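Local coordinates for uncharacterized protein lp_0118 (Lactobacillus plantarum, PDB 3K2Y) that is uncharacterized but carries a HIRAN domain and probably binds nucleic acid, perhaps with a zinc ion, at the interface of chains A and B. Numbering follows the deposited sequence. Chains: chain A/B, uncharacterized protein lp_0118.

The interface of chains A and B. Residues chain A 44-45; chain B 14-15, 18, 46, 62-63, 65, 68.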
ATOM      1  N   GLN A  44      -2.679   4.117   2.640  1.00 24.31           N
ATOM      2  CA  GLN A  44      -1.791   4.294   3.782  1.00 24.66           C
ATOM      3  C   GLN A  44      -0.307   4.190   3.448  1.00 25.93           C
ATOM      4  O   GLN A  44       0.538   4.622   4.231  1.00 26.39           O
ATOM      5  CB  GLN A  44      -2.132   3.288   4.892  1.00 22.89           C
ATOM      6  CG  GLN A  44      -1.908   1.827   4.524  1.00 22.87           C
ATOM      7  CD  GLN A  44      -3.194   1.107   4.155  1.00 25.48           C
ATOM      8  OE1 GLN A  44      -4.102   1.691   3.558  1.00 26.42           O
ATOM      9  NE2 GLN A  44      -3.271  -0.175   4.495  1.00 26.08           N
ATOM     10  N   TYR A  45       0.019   3.634   2.288  1.00 24.33           N
ATOM     11  CA  TYR A  45       1.419   3.481   1.914  1.00 26.72           C
ATOM     12  C   TYR A  45       1.909   4.597   0.995  1.00 27.13           C
ATOM     13  O   TYR A  45       3.107   4.878   0.932  1.00 27.42           O
ATOM     14  CB  TYR A  45       1.633   2.119   1.237  1.00 25.33           C
ATOM     15  CG  TYR A  45       1.055   0.956   2.017  1.00 23.57           C
ATOM     16  CD1 TYR A  45       1.478   0.688   3.320  1.00 23.19           C
ATOM     17  CD2 TYR A  45       0.061   0.146   1.466  1.00 24.65           C
ATOM     18  CE1 TYR A  45       0.920  -0.359   4.065  1.00 23.81           C
ATOM     19  CE2 TYR A  45      -0.505  -0.904   2.198  1.00 25.33           C
ATOM     20  CZ  TYR A  45      -0.070  -1.146   3.502  1.00 24.78           C
ATOM     21  OH  TYR A  45      -0.635  -2.163   4.239  1.00 19.71           O
TER
ATOM     22  N   VAL B  14       5.694   1.854   8.167  1.00 23.73           N
ATOM     23  CA  VAL B  14       5.715   2.809   7.068  1.00 22.67           C
ATOM     24  C   VAL B  14       4.480   3.712   7.068  1.00 23.97           C
ATOM     25  O   VAL B  14       3.590   3.567   7.909  1.00 23.80           O
ATOM     26  CB  VAL B  14       5.782   2.071   5.700  1.00 23.08           C
ATOM     27  CG1 VAL B  14       7.078   1.264   5.594  1.00 18.44           C
ATOM     28  CG2 VAL B  14       4.575   1.145   5.548  1.00 19.13           C
ATOM     29  N   GLY B  15       4.447   4.648   6.120  1.00 24.29           N
ATOM     30  CA  GLY B  15       3.325   5.562   5.989  1.00 22.96           C
ATOM     31  C   GLY B  15       3.220   6.667   7.024  1.00 24.91           C
ATOM     32  O   GLY B  15       2.237   7.407   7.035  1.00 25.12           O
ATOM     33  N   TYR B  18       1.958  10.116   6.087  1.00 36.21           N
ATOM     34  CA  TYR B  18       0.559  10.259   5.707  1.00 36.28           C
ATOM     35  C   TYR B  18      -0.373  10.178   6.905  1.00 37.16           C
ATOM     36  O   TYR B  18      -1.590  10.077   6.750  1.00 37.78           O
ATOM     37  CB  TYR B  18       0.194   9.181   4.687  1.00 34.49           C
ATOM     38  CG  TYR B  18       1.223   9.038   3.593  1.00 33.30           C
ATOM     39  CD1 TYR B  18       1.485  10.089   2.712  1.00 32.02           C
ATOM     40  CD2 TYR B  18       1.972   7.868   3.465  1.00 32.40           C
ATOM     41  CE1 TYR B  18       2.473   9.978   1.730  1.00 30.92           C
ATOM     42  CE2 TYR B  18       2.964   7.747   2.487  1.00 29.40           C
ATOM     43  CZ  TYR B  18       3.206   8.804   1.627  1.00 30.75           C
ATOM     44  OH  TYR B  18       4.187   8.692   0.670  1.00 31.11           O
ATOM     45  N   ASP B  46      -5.314  -3.202   1.043  1.00 26.45           N
ATOM     46  CA  ASP B  46      -4.534  -4.376   1.412  1.00 27.96           C
ATOM     47  C   ASP B  46      -5.203  -5.098   2.579  1.00 29.36           C
ATOM     48  O   ASP B  46      -5.224  -4.588   3.697  1.00 29.64           O
ATOM     49  CB  ASP B  46      -3.120  -3.906   1.773  1.00 28.45           C
ATOM     50  CG  ASP B  46      -2.290  -4.973   2.441  1.00 29.89           C
ATOM     51  OD1 ASP B  46      -2.485  -6.168   2.139  1.00 30.45           O
ATOM     52  OD2 ASP B  46      -1.421  -4.602   3.259  1.00 29.24           O
ATOM     53  N   TYR B  62       1.772   2.037   9.457  1.00 20.92           N
ATOM     54  CA  TYR B  62       1.477   0.638   9.171  1.00 22.27           C
ATOM     55  C   TYR B  62       2.712  -0.232   9.011  1.00 22.10           C
ATOM     56  O   TYR B  62       3.797   0.259   8.721  1.00 22.17           O
ATOM     57  CB  TYR B  62       0.639   0.514   7.892  1.00 22.17           C
ATOM     58  CG  TYR B  62      -0.788   0.983   8.025  1.00 19.52           C
ATOM     59  CD1 TYR B  62      -1.092   2.337   8.144  1.00 18.75           C
ATOM     60  CD2 TYR B  62      -1.837   0.066   8.047  1.00 21.27           C
ATOM     61  CE1 TYR B  62      -2.409   2.769   8.282  1.00 20.38           C
ATOM     62  CE2 TYR B  62      -3.159   0.483   8.186  1.00 22.05           C
ATOM     63  CZ  TYR B  62      -3.440   1.833   8.304  1.00 22.40           C
ATOM     64  OH  TYR B  62      -4.749   2.244   8.447  1.00 21.87           O
ATOM     65  N   ILE B  63       2.533  -1.535   9.208  1.00 21.08           N
ATOM     66  CA  ILE B  63       3.624  -2.485   9.043  1.00 21.85           C
ATOM     67  C   ILE B  63       3.808  -2.631   7.533  1.00 23.53           C
ATOM     68  O   ILE B  63       2.831  -2.790   6.799  1.00 22.98           O
ATOM     69  CB  ILE B  63       3.271  -3.851   9.675  1.00 21.65           C
ATOM     70  CG1 ILE B  63       3.276  -3.726  11.206  1.00 20.94           C
ATOM     71  CG2 ILE B  63       4.257  -4.918   9.218  1.00 21.67           C
ATOM     72  CD1 ILE B  63       2.825  -4.977  11.931  1.00 19.30           C
ATOM     73  N   ARG B  65       4.203  -3.513   3.705  1.00 27.61           N
ATOM     74  CA  ARG B  65       3.416  -4.468   2.941  1.00 29.69           C
ATOM     75  C   ARG B  65       4.180  -5.775   2.731  1.00 30.60           C
ATOM     76  O   ARG B  65       3.579  -6.850   2.702  1.00 30.60           O
ATOM     77  CB  ARG B  65       3.033  -3.858   1.589  1.00 31.10           C
ATOM     78  CG  ARG B  65       1.945  -4.602   0.839  1.00 28.94           C
ATOM     79  CD  ARG B  65       1.506  -3.800  -0.361  1.00 28.85           C
ATOM     80  NE  ARG B  65       0.072  -3.921  -0.605  1.00 31.88           N
ATOM     81  CZ  ARG B  65      -0.675  -2.935  -1.087  1.00 34.28           C
ATOM     82  NH1 ARG B  65      -0.119  -1.764  -1.371  1.00 38.00           N
ATOM     83  NH2 ARG B  65      -1.972  -3.111  -1.278  1.00 31.69           N
ATOM     84  N   ASN B  68       3.763  -7.879   5.944  1.00 33.60           N
ATOM     85  CA  ASN B  68       2.373  -8.028   6.371  1.00 34.02           C
ATOM     86  C   ASN B  68       1.910  -9.449   6.687  1.00 34.22           C
ATOM     87  O   ASN B  68       1.656  -9.800   7.842  1.00 30.53           O
ATOM     88  CB  ASN B  68       1.453  -7.473   5.275  1.00 33.58           C
ATOM     89  CG  ASN B  68       0.922  -6.108   5.601  1.00 33.66           C
ATOM     90  OD1 ASN B  68       0.298  -5.454   4.765  1.00 33.33           O
ATOM     91  ND2 ASN B  68       1.157  -5.666   6.828  1.00 34.24           N
TER
HETATM   92  O   HOH W   1      -0.112  -3.177   6.918  1.00 27.03           O
HETATM   93  O   HOH W   2      -0.317   5.719   6.655  1.00 33.49           O
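The CG methylene of A:Gln44 sits between two aromatic rings: it lies over the centre of one face of B:Tyr62, 3.7 Å from the ring centroid in a CH-pi contact, and over the centre of one face of its own neighbour, A:Tyr45. A chi1 of 65° sets CG between the backbone N and the carbonyl carbon and so over the B:Tyr62 ring; the bend at chi2 then lays the amide along that same face, tilted 35° from the ring plane, with NE2 of A:Gln44 3.8 Å from CE2 of B:Tyr62. The A:Tyr45 ring reaches into chain B with CD1 toward the methyl CG2 of B:Val14 and CE1 against CB of B:Tyr62. Its CE2 stands over one face of the B:Arg65 guanidinium, offset toward the rim, with the two planes 49° apart, so the pair is not a parallel stack. At the ring's edge, in its plane, lies water 1. The phenol OH of A:Tyr45 gives a hydrogen bond to OD2 of B:Asp46 at 2.7 Å, meeting the anti lone pair of that oxygen. Water 1 is 2.9 Å from OH of A:Tyr45 and also joins ND2 of B:Asn68 and the carbonyl O of B:Ile63; the phenol is thus tied to chain B both directly and through solvent. A phenylalanine in place of A:Tyr45 would probably keep much of the packing but leave B:Asp46 without its phenol donor and water 1 without one of its partners. Farther along, water 2 links the backbone O of A:Gln44 (2.8 Å) to the O of B:Gly15, and CE2 of B:Tyr18 approaches the O of A:Tyr45. This patch docks a loop of one HIRAN-domain copy against strands 5-14 and 59-63, 3-10 turns 16-18 and 65-67, and loop residues B:Asp46 and B:Asn68 of the other; it contributes to the contact between the deposited copies, which is not an exact two-fold and may reflect crystal packing.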